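Local coordinates for protein citrate synthase (Metallosphaera sedula, PDB 6ABW) that probably catalyses the condensation of acetyl-CoA with oxaloacetate to citrate, releasing CoA, a step of the tricarboxylic acid cycle, at residues Lys183-Ala188 and Leu335-Tyr340; Leu50-Ser55 and Lys284-Val289. One frame throughout, in Å; residues are numbered along the deposited sequence.

Contact 1: residues Lys183-Ala188 and Leu335-Tyr340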
# COMPACT_ATOMS: atom_id res chain seq x y z
N LYS A 183 0.91 -21.30 24.46
CA LYS A 183 1.89 -21.98 23.66
C LYS A 183 1.35 -22.10 22.18
O LYS A 183 2.14 -22.05 21.18
CB LYS A 183 2.19 -23.33 24.28
CG LYS A 183 3.13 -24.18 23.43
CD LYS A 183 4.57 -23.68 23.34
CE LYS A 183 5.52 -24.62 22.56
NZ LYS A 183 6.83 -23.96 22.41
N ALA A 184 0.08 -22.34 22.03
CA ALA A 184 -0.54 -22.51 20.67
C ALA A 184 -0.43 -21.19 19.90
O ALA A 184 -0.17 -21.16 18.72
CB ALA A 184 -2.00 -22.94 20.78
N MET A 185 -0.68 -20.11 20.58
CA MET A 185 -0.62 -18.75 19.93
C MET A 185 0.81 -18.43 19.58
O MET A 185 1.11 -17.93 18.48
CB MET A 185 -1.25 -17.73 20.86
CG MET A 185 -1.27 -16.31 20.25
SD MET A 185 -2.52 -16.22 18.95
CE MET A 185 -1.64 -15.38 17.65
N ASP A 186 1.75 -18.74 20.46
CA ASP A 186 3.14 -18.54 20.20
C ASP A 186 3.57 -19.34 18.99
O ASP A 186 4.32 -18.86 18.06
CB ASP A 186 4.00 -18.93 21.46
CG ASP A 186 5.43 -18.57 21.28
OD1 ASP A 186 5.78 -17.33 21.27
OD2 ASP A 186 6.23 -19.53 21.07
N ALA A 187 3.14 -20.59 18.96
CA ALA A 187 3.47 -21.43 17.79
C ALA A 187 2.96 -20.81 16.46
O ALA A 187 3.65 -20.80 15.43
CB ALA A 187 2.93 -22.85 17.98
N ALA A 188 1.70 -20.38 16.47
CA ALA A 188 1.03 -19.81 15.30
C ALA A 188 1.79 -18.59 14.83
O ALA A 188 1.98 -18.41 13.65
CB ALA A 188 -0.39 -19.44 15.65
N LEU A 335 -8.79 -20.86 20.33
CA LEU A 335 -8.33 -19.76 21.15
C LEU A 335 -9.41 -18.75 21.48
O LEU A 335 -9.19 -17.97 22.41
CB LEU A 335 -7.14 -19.06 20.53
CG LEU A 335 -5.88 -19.90 20.48
CD1 LEU A 335 -4.87 -19.26 19.60
CD2 LEU A 335 -5.27 -20.15 21.90
N GLY A 336 -10.52 -18.70 20.72
CA GLY A 336 -11.61 -17.72 20.90
C GLY A 336 -11.76 -16.71 19.80
O GLY A 336 -12.57 -15.81 19.90
N PHE A 337 -10.97 -16.87 18.71
CA PHE A 337 -11.07 -15.88 17.66
C PHE A 337 -12.17 -16.25 16.70
O PHE A 337 -12.25 -17.37 16.25
CB PHE A 337 -9.75 -15.70 16.90
CG PHE A 337 -8.65 -15.08 17.72
CD1 PHE A 337 -8.59 -13.68 17.90
CD2 PHE A 337 -7.65 -15.83 18.26
CE1 PHE A 337 -7.61 -13.11 18.66
CE2 PHE A 337 -6.62 -15.25 18.99
CZ PHE A 337 -6.62 -13.89 19.23
N PRO A 338 -13.01 -15.26 16.33
CA PRO A 338 -13.94 -15.57 15.26
C PRO A 338 -13.24 -15.78 13.90
O PRO A 338 -12.17 -15.19 13.66
CB PRO A 338 -14.89 -14.38 15.26
CG PRO A 338 -14.47 -13.50 16.37
CD PRO A 338 -13.20 -13.93 16.94
N VAL A 339 -13.95 -16.40 12.98
CA VAL A 339 -13.44 -16.68 11.65
C VAL A 339 -13.00 -15.36 10.94
O VAL A 339 -12.01 -15.32 10.22
CB VAL A 339 -14.46 -17.43 10.80
CG1 VAL A 339 -13.95 -17.63 9.36
CG2 VAL A 339 -14.73 -18.81 11.44
N TYR A 340 -13.70 -14.28 11.17
CA TYR A 340 -13.38 -13.03 10.49
C TYR A 340 -11.99 -12.48 10.83
O TYR A 340 -11.54 -11.52 10.18
CB TYR A 340 -14.46 -11.92 10.66
CG TYR A 340 -14.74 -11.44 12.06
CD1 TYR A 340 -13.81 -10.71 12.77
CD2 TYR A 340 -16.00 -11.68 12.67
CE1 TYR A 340 -14.06 -10.23 14.04
CE2 TYR A 340 -16.24 -11.23 13.96
CZ TYR A 340 -15.30 -10.49 14.63
OH TYR A 340 -15.52 -10.04 15.91

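Contact 2: residues Leu50-Ser55 and Lys284-Val289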
# COMPACT_ATOMS: atom_id res chain seq x y z
N LEU A 50 12.37 -24.62 16.00
CA LEU A 50 12.03 -23.30 16.53
C LEU A 50 10.78 -23.31 17.35
O LEU A 50 10.67 -22.65 18.44
CB LEU A 50 11.93 -22.27 15.39
CG LEU A 50 13.27 -21.97 14.75
CD1 LEU A 50 13.01 -21.13 13.52
CD2 LEU A 50 14.24 -21.28 15.74
N VAL A 51 9.76 -24.03 16.87
CA VAL A 51 8.46 -23.96 17.60
C VAL A 51 8.60 -24.64 18.95
O VAL A 51 8.15 -24.12 19.99
CB VAL A 51 7.28 -24.55 16.81
CG1 VAL A 51 6.04 -24.73 17.72
CG2 VAL A 51 6.89 -23.61 15.68
N GLU A 52 9.23 -25.81 18.94
CA GLU A 52 9.36 -26.61 20.19
C GLU A 52 10.26 -25.94 21.24
O GLU A 52 9.93 -25.99 22.40
CB GLU A 52 9.92 -27.95 19.84
CG GLU A 52 10.11 -28.92 21.02
CD GLU A 52 8.84 -29.33 21.77
OE1 GLU A 52 7.70 -28.95 21.37
OE2 GLU A 52 9.01 -30.07 22.77
N HIS A 53 11.36 -25.34 20.81
CA HIS A 53 12.45 -24.94 21.70
C HIS A 53 12.66 -23.43 21.82
O HIS A 53 13.52 -23.00 22.62
CB HIS A 53 13.73 -25.59 21.25
CG HIS A 53 13.69 -27.08 21.28
ND1 HIS A 53 13.91 -27.86 20.16
CD2 HIS A 53 13.53 -27.95 22.31
CE1 HIS A 53 13.84 -29.14 20.49
NE2 HIS A 53 13.62 -29.22 21.80
N THR A 54 11.94 -22.59 21.04
CA THR A 54 12.13 -21.14 21.16
C THR A 54 10.79 -20.46 21.47
O THR A 54 10.03 -20.95 22.25
CB THR A 54 12.93 -20.50 20.01
OG1 THR A 54 12.12 -20.38 18.86
CG2 THR A 54 14.19 -21.33 19.67
N SER A 55 10.60 -19.27 20.97
CA SER A 55 9.43 -18.44 21.29
C SER A 55 9.37 -17.40 20.17
O SER A 55 10.32 -17.20 19.41
CB SER A 55 9.57 -17.71 22.60
OG SER A 55 10.67 -16.81 22.55
N LYS A 284 -1.57 -28.81 13.48
CA LYS A 284 -2.41 -29.92 13.94
C LYS A 284 -2.17 -30.30 15.40
O LYS A 284 -3.13 -30.47 16.18
CB LYS A 284 -2.23 -31.13 13.04
CG LYS A 284 -3.22 -32.23 13.45
CD LYS A 284 -3.10 -33.42 12.57
CE LYS A 284 -4.07 -34.49 13.06
NZ LYS A 284 -3.90 -35.66 12.15
N LYS A 285 -0.92 -30.42 15.76
CA LYS A 285 -0.48 -30.78 17.11
C LYS A 285 -1.09 -29.85 18.11
O LYS A 285 -1.67 -30.28 19.11
CB LYS A 285 1.02 -30.69 17.15
CG LYS A 285 1.71 -30.93 18.49
CD LYS A 285 3.21 -30.64 18.24
CE LYS A 285 4.17 -31.45 19.10
NZ LYS A 285 4.22 -30.86 20.45
N TYR A 286 -1.00 -28.53 17.82
CA TYR A 286 -1.46 -27.55 18.75
C TYR A 286 -2.96 -27.43 18.74
O TYR A 286 -3.52 -27.14 19.76
CB TYR A 286 -0.74 -26.18 18.56
CG TYR A 286 0.66 -26.26 19.09
CD1 TYR A 286 0.93 -26.21 20.48
CD2 TYR A 286 1.69 -26.51 18.27
CE1 TYR A 286 2.21 -26.33 20.95
CE2 TYR A 286 2.98 -26.63 18.73
CZ TYR A 286 3.24 -26.56 20.08
OH TYR A 286 4.58 -26.75 20.44
N ALA A 287 -3.63 -27.75 17.63
CA ALA A 287 -5.08 -27.75 17.58
C ALA A 287 -5.75 -28.80 18.52
O ALA A 287 -6.75 -28.54 19.12
CB ALA A 287 -5.54 -28.00 16.17
N LYS A 288 -5.14 -29.98 18.56
CA LYS A 288 -5.61 -31.12 19.35
C LYS A 288 -5.73 -30.79 20.85
O LYS A 288 -6.79 -30.82 21.43
CB LYS A 288 -4.64 -32.28 19.16
CG LYS A 288 -5.06 -33.49 19.98
CD LYS A 288 -4.73 -34.80 19.29
CE LYS A 288 -5.46 -35.91 20.04
NZ LYS A 288 -5.12 -37.20 19.40
N VAL A 289 -4.67 -30.32 21.42
CA VAL A 289 -4.67 -29.89 22.81
C VAL A 289 -5.77 -28.89 23.22
O VAL A 289 -6.63 -29.15 24.09
CB VAL A 289 -3.30 -29.22 23.10
CG1 VAL A 289 -3.17 -28.94 24.60
CG2 VAL A 289 -2.15 -30.05 22.52
O HOH W 1 6.33 -28.20 19.16

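Contact 1: residues Lys183-Ala188 and Leu335-Tyr340
Met185 and Leu335 meet where helix 179-191 packs against the end of helix 325-335 and the loop that follows it. The sulfur SD of Met185 lies 3.9 Å from CD1 of Leu335, the two side chains running roughly perpendicular to each other. The other branch of Leu335, CD2, comes within 4.4 Å of CB of Ala184, whose small side chain lets the leucine approach the helix. The same SD of Met185 also reaches the ring of Phe337, 4.2 Å from CE2. The sulfur stands 66° off the ring normal, an oblique Met-aromatic contact. Met185 gets there with CG anti to the backbone N (chi1 -178°), a chain bend at chi2 then carrying the sulfur onward. Between Leu335 and Phe337, Gly336 ends helix 325-335 in a Schellman motif; at its backbone angles (phi 112°) a side chain would run into the carbonyl O of Leu335, so glycine fits here. The turn leaves Leu335 and Phe337 both directed at helix 179-191. Phe168 and Leu169 of helix 164-173 pack on Met185, while Ile290 of helix 278-292 touches both Ala184 and Leu335. No hydrogen bond joins the two segments, so this buried contact rests on dispersion and exclusion of water, with the polarisable sulfur bridging aliphatic and aromatic partners.

Contact 2: residues Leu50-Ser55 and Lys284-Val289
Within the largely helical fold of citrate synthase, this contact joins the last turn of helix 47-53 to helix 278-292, largely through Tyr286, whose length lets its ring pack on Val51 while its hydroxyl reaches a water. Val51 and Tyr286 point at each other from the two helices: CG1 of Val51 meets the far end of the ring, 3.7 Å from Tyr286 CE2. Having CG1 anti to the backbone N (chi1 168°) puts that methyl against the phenol, and the compact valine suits this buried face, where Ile190 of helix 179-191 also touches it. Leu50 O takes hydrogen bonds from both N and OG1 of Thr54, closing the helix end. Toward solvent the contact turns polar. Glu52, bent at chi2, runs roughly perpendicular to the tyrosine, its carboxylate plane 40° from the ring. Lys285 brings an opposite charge near Glu52, its NZ 4.1 Å from OE1, too far for a salt bridge; a long, flexible lysine suits this exposed edge. A phenylalanine in place of Tyr286 would probably keep much of the valine packing but leave the water without its phenol partner. That water bridges the segments, donating to Glu52 OE1 at 2.7 Å and hydrogen-bonded to Tyr286 OH at 2.6 Å.

From the N terminus the chain first supplies helix 47-53, then helix 179-191; helix 278-292 returns to the former and closes contact 2, and the end of helix 325-335 returns to the latter and closes contact 1. Segments of the two contacts alternate, so the loops cross, and both are spanned by mainly helical chain. Helix 179-191 links the two contacts, whose centres lie about 12 Å apart. Lys183 probably hydrogen-bonds through NZ to O of Val51 at 2.8 Å, and CB of Ala187 packs on CG1 of the same valine at 3.6 Å. Together the contacts tie helices from the early, middle and late parts of the subunit together around helix 179-191.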